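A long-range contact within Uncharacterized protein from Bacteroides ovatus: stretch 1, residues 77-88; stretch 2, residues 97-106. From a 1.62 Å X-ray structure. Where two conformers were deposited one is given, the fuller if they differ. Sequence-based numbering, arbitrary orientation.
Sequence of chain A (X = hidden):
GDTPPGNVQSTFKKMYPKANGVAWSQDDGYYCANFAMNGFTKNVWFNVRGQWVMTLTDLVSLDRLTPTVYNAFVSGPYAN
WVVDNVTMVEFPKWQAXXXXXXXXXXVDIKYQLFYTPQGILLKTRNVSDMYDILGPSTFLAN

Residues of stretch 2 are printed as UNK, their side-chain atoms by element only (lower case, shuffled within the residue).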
# COMPACT_ATOMS: atom_id res chain seq x y z
N PRO A 77 -14.01 -1.10 -15.98
CA PRO A 77 -15.29 -0.52 -15.53
C PRO A 77 -15.24 0.75 -14.70
O PRO A 77 -16.25 1.45 -14.60
CB PRO A 77 -15.94 -1.65 -14.71
CG PRO A 77 -15.05 -2.85 -14.86
CD PRO A 77 -13.74 -2.44 -15.44
N TYR A 78 -14.09 1.04 -14.12
CA TYR A 78 -13.91 2.19 -13.22
C TYR A 78 -13.17 3.34 -13.91
O TYR A 78 -12.80 4.30 -13.25
CB TYR A 78 -13.17 1.72 -11.97
CG TYR A 78 -13.87 0.59 -11.32
CD1 TYR A 78 -14.96 0.80 -10.53
CD2 TYR A 78 -13.50 -0.72 -11.61
CE1 TYR A 78 -15.66 -0.25 -9.96
CE2 TYR A 78 -14.20 -1.78 -11.08
CZ TYR A 78 -15.25 -1.54 -10.24
OH TYR A 78 -15.93 -2.61 -9.73
N ALA A 79 -12.96 3.22 -15.22
CA ALA A 79 -12.22 4.22 -16.03
C ALA A 79 -12.62 5.66 -15.76
O ALA A 79 -11.75 6.53 -15.73
CB ALA A 79 -12.35 3.89 -17.52
N ASN A 80 -13.90 5.92 -15.52
CA ASN A 80 -14.37 7.27 -15.28
C ASN A 80 -14.64 7.65 -13.82
O ASN A 80 -15.18 8.72 -13.54
CB ASN A 80 -15.63 7.51 -16.13
CG ASN A 80 -15.36 7.38 -17.63
OD1 ASN A 80 -14.34 7.85 -18.12
ND2 ASN A 80 -16.26 6.73 -18.35
N TRP A 81 -14.24 6.79 -12.90
CA TRP A 81 -14.39 7.06 -11.48
C TRP A 81 -13.29 8.03 -10.99
O TRP A 81 -12.26 8.18 -11.66
CB TRP A 81 -14.35 5.72 -10.72
CG TRP A 81 -15.65 4.94 -10.82
CD1 TRP A 81 -16.33 4.61 -11.95
CD2 TRP A 81 -16.40 4.40 -9.73
NE1 TRP A 81 -17.49 3.91 -11.63
CE2 TRP A 81 -17.56 3.79 -10.27
CE3 TRP A 81 -16.23 4.44 -8.35
CZ2 TRP A 81 -18.51 3.18 -9.46
CZ3 TRP A 81 -17.19 3.86 -7.55
CH2 TRP A 81 -18.31 3.22 -8.12
N VAL A 82 -13.50 8.64 -9.83
CA VAL A 82 -12.53 9.55 -9.21
C VAL A 82 -11.52 8.74 -8.44
O VAL A 82 -11.88 7.87 -7.62
CB VAL A 82 -13.21 10.52 -8.22
CG1 VAL A 82 -12.19 11.37 -7.48
CG2 VAL A 82 -14.20 11.40 -8.97
N VAL A 83 -10.24 9.01 -8.70
CA VAL A 83 -9.22 8.19 -8.10
C VAL A 83 -8.79 8.87 -6.80
O VAL A 83 -8.25 9.99 -6.84
CB VAL A 83 -8.05 8.01 -9.05
CG1 VAL A 83 -6.91 7.34 -8.33
CG2 VAL A 83 -8.48 7.16 -10.23
N ASP A 84 -9.07 8.24 -5.67
CA ASP A 84 -8.72 8.81 -4.37
C ASP A 84 -7.29 8.53 -3.95
O ASP A 84 -6.66 9.38 -3.29
CB ASP A 84 -9.62 8.26 -3.27
CG ASP A 84 -11.06 8.76 -3.38
OD1 ASP A 84 -11.38 9.66 -4.20
OD2 ASP A 84 -11.89 8.22 -2.61
N ASN A 85 -6.81 7.35 -4.29
CA ASN A 85 -5.45 6.97 -3.94
C ASN A 85 -4.97 5.83 -4.83
O ASN A 85 -5.75 5.12 -5.48
CB ASN A 85 -5.43 6.61 -2.46
CG ASN A 85 -4.01 6.50 -1.89
OD1 ASN A 85 -3.04 7.07 -2.42
ND2 ASN A 85 -3.90 5.78 -0.77
N VAL A 86 -3.65 5.71 -4.91
CA VAL A 86 -2.98 4.67 -5.67
C VAL A 86 -1.85 4.20 -4.77
O VAL A 86 -1.03 5.02 -4.36
CB VAL A 86 -2.43 5.22 -7.01
CG1 VAL A 86 -1.72 4.12 -7.81
CG2 VAL A 86 -3.55 5.88 -7.83
N THR A 87 -1.81 2.89 -4.48
CA THR A 87 -0.82 2.33 -3.58
C THR A 87 -0.06 1.21 -4.28
O THR A 87 -0.69 0.25 -4.84
CB THR A 87 -1.45 1.80 -2.30
OG1 THR A 87 -2.27 2.81 -1.74
CG2 THR A 87 -0.40 1.35 -1.30
N MSE A 88 1.26 1.24 -4.25
CA MSE A 88 2.05 0.12 -4.75
C MSE A 88 2.42 -0.76 -3.56
O MSE A 88 2.88 -0.21 -2.54
CB MSE A 88 3.30 0.65 -5.43
CG MSE A 88 4.31 -0.43 -5.84
SE MSE A 88 3.61 -1.65 -7.20
CE MSE A 88 3.79 -0.43 -8.73
N UNK A 97 1.31 -5.77 -6.08
CA UNK A 97 -0.09 -5.44 -6.30
C UNK A 97 -0.24 -3.91 -6.30
O UNK A 97 0.33 -3.24 -5.47
c UNK A 97 -1.00 -5.96 -5.18
c UNK A 97 -1.52 -8.06 -3.81
c UNK A 97 -0.90 -7.45 -5.08
c UNK A 97 -2.45 -5.58 -5.48
N UNK A 98 -0.98 -3.41 -7.27
CA UNK A 98 -1.33 -2.02 -7.32
C UNK A 98 -2.78 -1.87 -6.86
O UNK A 98 -3.68 -2.49 -7.39
c UNK A 98 0.68 -2.76 -9.86
c UNK A 98 -1.70 0.00 -8.75
c UNK A 98 0.24 -1.46 -9.25
c UNK A 98 -1.21 -1.45 -8.75
N UNK A 99 -3.00 -1.07 -5.83
CA UNK A 99 -4.33 -0.89 -5.26
C UNK A 99 -4.75 0.50 -5.61
O UNK A 99 -4.12 1.49 -5.22
c UNK A 99 -3.88 -2.51 -3.39
c UNK A 99 -4.39 -1.12 -3.74
c UNK A 99 -5.80 -0.97 -3.28
N UNK A 100 -5.84 0.60 -6.38
CA UNK A 100 -6.41 1.90 -6.74
C UNK A 100 -7.71 2.05 -6.00
O UNK A 100 -8.60 1.21 -6.14
c UNK A 100 -5.35 1.68 -9.00
c UNK A 100 -6.64 2.04 -8.25
c UNK A 100 -5.49 1.72 -10.52
c UNK A 100 -7.15 3.44 -8.56
N UNK A 101 -7.82 3.11 -5.17
CA UNK A 101 -9.05 3.40 -4.47
C UNK A 101 -9.85 4.42 -5.26
O UNK A 101 -9.35 5.51 -5.58
c UNK A 101 -8.78 3.93 -3.06
c UNK A 101 -10.03 4.06 -2.23
c UNK A 101 -9.70 4.57 -0.86
c UNK A 101 -10.95 4.71 -0.03
n UNK A 101 -10.72 5.54 1.18
N UNK A 102 -11.08 4.04 -5.61
CA UNK A 102 -11.92 4.89 -6.42
C UNK A 102 -13.25 5.19 -5.76
O UNK A 102 -13.73 4.43 -4.87
c UNK A 102 -12.88 2.91 -7.66
c UNK A 102 -10.92 4.13 -8.56
c UNK A 102 -12.21 4.27 -7.79
N UNK A 103 -13.81 6.33 -6.15
CA UNK A 103 -15.12 6.79 -5.68
C UNK A 103 -15.79 7.56 -6.84
O UNK A 103 -15.33 7.62 -7.96
N UNK A 104 -16.94 8.13 -6.58
CA UNK A 104 -17.63 8.93 -7.63
C UNK A 104 -17.87 10.26 -7.02
O UNK A 104 -18.04 10.33 -5.81
c UNK A 104 -18.70 7.17 -9.06
o UNK A 104 -20.84 6.18 -8.66
c UNK A 104 -19.98 6.48 -9.49
n UNK A 104 -20.10 6.19 -10.78
c UNK A 104 -18.93 8.27 -8.04
N UNK A 105 -17.79 11.33 -7.81
CA UNK A 105 -18.18 12.62 -7.32
C UNK A 105 -19.64 12.46 -6.88
O UNK A 105 -20.43 11.77 -7.54
c UNK A 105 -18.10 13.72 -8.39
o UNK A 105 -15.80 14.00 -7.78
o UNK A 105 -16.55 14.96 -9.62
c UNK A 105 -16.72 14.26 -8.60
N UNK A 106 -19.93 13.07 -5.74
CA UNK A 106 -21.27 13.17 -5.20
C UNK A 106 -21.90 11.89 -4.63
O UNK A 106 -23.06 11.93 -4.24
o UNK A 106 -21.42 15.48 -7.74
c UNK A 106 -22.17 13.80 -6.23
c UNK A 106 -21.75 15.21 -6.59
n UNK A 106 -21.84 16.12 -5.63
O HOH W 1 -10.89 8.16 -0.05
O HOH W 2 -4.83 2.79 -2.72

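Position 97 carries four carbons, forked at the first, with one arm two carbons long; the CA-to-CB bond points sideways and the end of the side chain leads away from stretch 1. The branching identifies Ile-97. Position 98 has the same forked four-carbon pattern, on the face of the sheet shared with Val-86 and Met-88, so it is Ile-98. Its CG1 lies 3.7 Å from CE of the selenomethionine Met-88, and its CG2 4.2 Å from Val-86 CG1.

At position 99 one carbon carries two others, a valine, packed beside Thr-87 on the other face. Val-99 pairs with Thr-87 through two backbone bonds, Thr-87 N to Val-99 O and Val-99 N to Thr-87 O, each 2.8 Å. A water bound to Thr-87 OG1 (2.7 Å) also donates to Val-99 O (2.9 Å). Position 100 is again four carbons forked at the first, with a two-carbon arm, and faces Val-83 and Val-86: Ile-100, whose CG2 lies 3.9 Å from Val-83 CG1.

Position 101 extends four carbons in an unbranched row to a terminal nitrogen, which marks a lysine beside Asn-85. The fully extended Lys-101 places NZ 2.9 Å from a water that donates to Asp-84 OD2 at 2.7 Å, so the two charged groups are linked through solvent. Position 102 has one carbon bearing two more, nestled against Tyr-78, Trp-81 and Val-83; this is Val-102, its CG2 3.7 Å from Trp-81 CE3.

Position 103 has no side-chain atoms and is Gly-103. An ideal CB here would lie 3.6 Å from Asp-84 OD2. Position 104 shows three carbons, the third bearing one oxygen and one nitrogen, laid over a face of the Trp-81 ring. In Gln-104, CG sits 3.6 Å from the centroid of the six-membered ring of Trp-81, nearly along its normal. Position 105 has two carbons, the second with two oxygens: Asp-105, whose OD1 approaches Val-82 CG2 at 3.3 Å. Position 106 has two carbons, the second with one oxygen and one nitrogen, and does not reach stretch 1; it is Asn-106.

The contact is an antiparallel strand pair interrupted by a bulge. Between Val-83 and Asn-85 the register shifts by one, and Lys-101 O accepts both Asp-84 N (2.7 Å) and, weakly, Asn-85 N (3.4 Å). Aliphatic side chains from both strands pack together on the Val-83, Val-86 and Met-88 face, while Trp-81 extends the contact beyond the start of its strand by covering Val-102 and Gln-104.

Stretch 2 (97-106) IIVIKVGQDN
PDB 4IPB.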